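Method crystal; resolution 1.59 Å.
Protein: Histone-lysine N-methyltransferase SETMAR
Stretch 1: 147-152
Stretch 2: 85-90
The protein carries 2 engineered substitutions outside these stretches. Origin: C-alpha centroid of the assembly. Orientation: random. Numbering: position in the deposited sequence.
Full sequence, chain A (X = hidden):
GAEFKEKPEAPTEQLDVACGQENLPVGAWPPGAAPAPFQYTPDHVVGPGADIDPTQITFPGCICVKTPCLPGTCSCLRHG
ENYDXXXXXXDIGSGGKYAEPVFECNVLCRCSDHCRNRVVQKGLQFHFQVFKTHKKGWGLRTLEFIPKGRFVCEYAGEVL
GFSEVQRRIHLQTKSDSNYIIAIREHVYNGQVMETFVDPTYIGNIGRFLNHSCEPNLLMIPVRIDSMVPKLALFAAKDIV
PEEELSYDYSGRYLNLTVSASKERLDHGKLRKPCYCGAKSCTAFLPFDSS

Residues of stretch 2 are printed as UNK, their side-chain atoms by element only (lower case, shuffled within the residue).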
# COMPACT_ATOMS: atom_id res chain seq x y z
N PRO A 147 11.34 2.87 -12.16
CA PRO A 147 10.83 4.01 -12.92
C PRO A 147 9.64 4.65 -12.27
O PRO A 147 8.76 3.97 -11.75
CB PRO A 147 10.42 3.39 -14.27
CG PRO A 147 11.32 2.16 -14.39
CD PRO A 147 11.31 1.62 -12.94
N LYS A 148 9.58 5.96 -12.37
CA LYS A 148 8.43 6.76 -11.94
C LYS A 148 7.15 6.16 -12.45
O LYS A 148 7.02 5.86 -13.63
CB LYS A 148 8.56 8.14 -12.52
CG LYS A 148 7.45 9.08 -12.14
CD LYS A 148 7.73 10.52 -12.60
CE LYS A 148 6.57 11.39 -12.21
NZ LYS A 148 6.86 12.84 -12.40
N GLY A 149 6.19 6.00 -11.55
CA GLY A 149 4.89 5.53 -11.92
C GLY A 149 4.68 4.05 -11.74
O GLY A 149 3.55 3.60 -11.74
N ARG A 150 5.74 3.29 -11.60
CA ARG A 150 5.64 1.84 -11.50
C ARG A 150 5.05 1.40 -10.15
O ARG A 150 5.28 2.05 -9.10
CB ARG A 150 7.00 1.19 -11.70
CG ARG A 150 7.37 1.20 -13.21
CD ARG A 150 6.50 0.26 -14.10
NE ARG A 150 6.67 -1.13 -13.72
CZ ARG A 150 7.75 -1.90 -13.93
NH1 ARG A 150 8.72 -1.42 -14.71
NH2 ARG A 150 7.83 -3.13 -13.42
N PHE A 151 4.25 0.33 -10.17
CA PHE A 151 3.69 -0.21 -8.94
C PHE A 151 4.81 -0.79 -8.14
O PHE A 151 5.62 -1.58 -8.64
CB PHE A 151 2.68 -1.34 -9.30
CG PHE A 151 2.21 -2.11 -8.10
CD1 PHE A 151 1.42 -1.44 -7.13
CD2 PHE A 151 2.55 -3.45 -7.93
CE1 PHE A 151 0.96 -2.17 -5.93
CE2 PHE A 151 2.13 -4.15 -6.77
CZ PHE A 151 1.32 -3.51 -5.79
N VAL A 152 4.79 -0.47 -6.87
CA VAL A 152 5.84 -0.92 -5.97
C VAL A 152 5.34 -2.05 -5.04
O VAL A 152 5.79 -3.18 -5.12
CB VAL A 152 6.38 0.27 -5.17
CG1 VAL A 152 7.38 -0.18 -4.10
CG2 VAL A 152 7.17 1.15 -6.19
N UNK A 85 1.38 1.84 -21.14
CA UNK A 85 1.75 0.57 -21.68
C UNK A 85 2.92 -0.06 -20.93
O UNK A 85 3.16 -1.28 -21.10
c UNK A 85 2.39 -0.70 -23.76
o UNK A 85 3.55 -0.90 -24.17
o UNK A 85 1.51 -1.57 -23.77
c UNK A 85 2.05 0.65 -23.18
N UNK A 86 3.64 0.75 -20.12
CA UNK A 86 4.75 0.27 -19.30
C UNK A 86 4.28 -0.02 -17.90
O UNK A 86 5.10 -0.26 -17.04
c UNK A 86 5.86 1.28 -19.23
n UNK A 86 6.72 2.72 -20.94
o UNK A 86 6.78 0.47 -21.25
c UNK A 86 6.53 1.46 -20.55
N UNK A 87 2.96 -0.08 -17.73
CA UNK A 87 2.35 -0.34 -16.42
C UNK A 87 2.53 0.78 -15.43
O UNK A 87 2.34 0.55 -14.21
c UNK A 87 2.91 -1.62 -15.82
o UNK A 87 2.50 -2.67 -16.70
N UNK A 88 2.85 1.99 -15.90
CA UNK A 88 3.02 3.10 -14.99
C UNK A 88 1.67 3.79 -14.73
O UNK A 88 0.85 3.94 -15.65
c UNK A 88 4.02 4.10 -15.57
s UNK A 88 5.63 3.48 -15.69
N UNK A 89 1.42 4.25 -13.51
CA UNK A 89 0.22 4.97 -13.17
C UNK A 89 0.22 6.30 -13.91
O UNK A 89 1.17 7.12 -13.71
c UNK A 89 0.26 5.25 -11.67
c UNK A 89 -1.00 5.94 -11.15
c UNK A 89 -2.15 4.97 -11.25
c UNK A 89 -0.87 6.52 -9.74
N UNK A 90 -0.80 6.55 -14.71
CA UNK A 90 -0.77 7.80 -15.48
C UNK A 90 -1.08 8.98 -14.53
O UNK A 90 -1.75 8.83 -13.52
c UNK A 90 -1.55 6.68 -17.60
c UNK A 90 -2.71 6.75 -18.64
n UNK A 90 -2.38 5.91 -19.79
c UNK A 90 -1.80 7.73 -16.60
c UNK A 90 -1.65 6.31 -20.85
n UNK A 90 -1.41 5.44 -21.83
n UNK A 90 -1.16 7.54 -20.91
O HOH W 1 3.85 -1.00 -12.60

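Position 85 has four side-chain atoms: two carbons, the second carrying two oxygens. That is a short carboxylate. Nothing in it reaches stretch 1; the side chain is out of range. The residue is Asp-85.

Position 86 also has two carbons, but the second carries one oxygen and one nitrogen. This is a carboxamide one carbon from the backbone. The end of the side chain leads away from stretch 1, and the contact is made by the backbone: the carbonyl O of position 86 lies 3.3 Å from Arg-150 CD. The residue is Asn-86.

Position 87 has one carbon and then one oxygen, a small hydroxyl side chain. Its CB is 4.3 Å from Arg-150 NE. Its phi is positive, 69°. The residue is Ser-87. Its carbonyl O accepts a hydrogen bond from water 1 at 2.7 Å.

Position 88 has one carbon followed by a sulfur, with no further carbon. The sulfur lies 3.4 Å from Lys-148 O and 3.7 Å from Arg-150 CD. A side chain of one carbon and a terminal sulfur is that of Cys-88. Its CA is also 3.3 Å from Gly-149 O, a CA-H...O contact.

Position 89 has four carbons, forked at the second. It is aliphatic, and its end leads away from stretch 1. The backbone N donates a hydrogen bond to Gly-149 O at 2.8 Å, nearly straight at 168°. The residue is Leu-89.

Position 90 has three carbons, a nitrogen, and then a carbon carrying two more nitrogens, which is a guanidinium. Its CA-to-CB bond points away from stretch 1, and it makes no contact there. The residue is Arg-90.

The contact is small, burying 237 Å² over both sides, and centres on a type II turn from Pro-147 to Arg-150. The turn is closed by a hydrogen bond from Arg-150 N to Pro-147 O at 3.1 Å. Gly-149 sits where its CA comes 4.3 Å from Cys-88 CA. An ideal CB on Gly-149 would lie 2.9 Å from Cys-88 CB, a clash. The turn's backbone angles also call for glycine. The close approach brings Gly-149 O to Leu-89 N for a direct backbone hydrogen bond between the stretches. Beside it, Arg-150 packs its CD against the backbone of Asn-86 and the sulfur of Cys-88. Water 1 extends the link: it donates to Ser-87 O and accepts from Arg-150 NE at 3.0 Å and Phe-151 N at 2.8 Å.

Stretch 2 85-90: DNSCLR
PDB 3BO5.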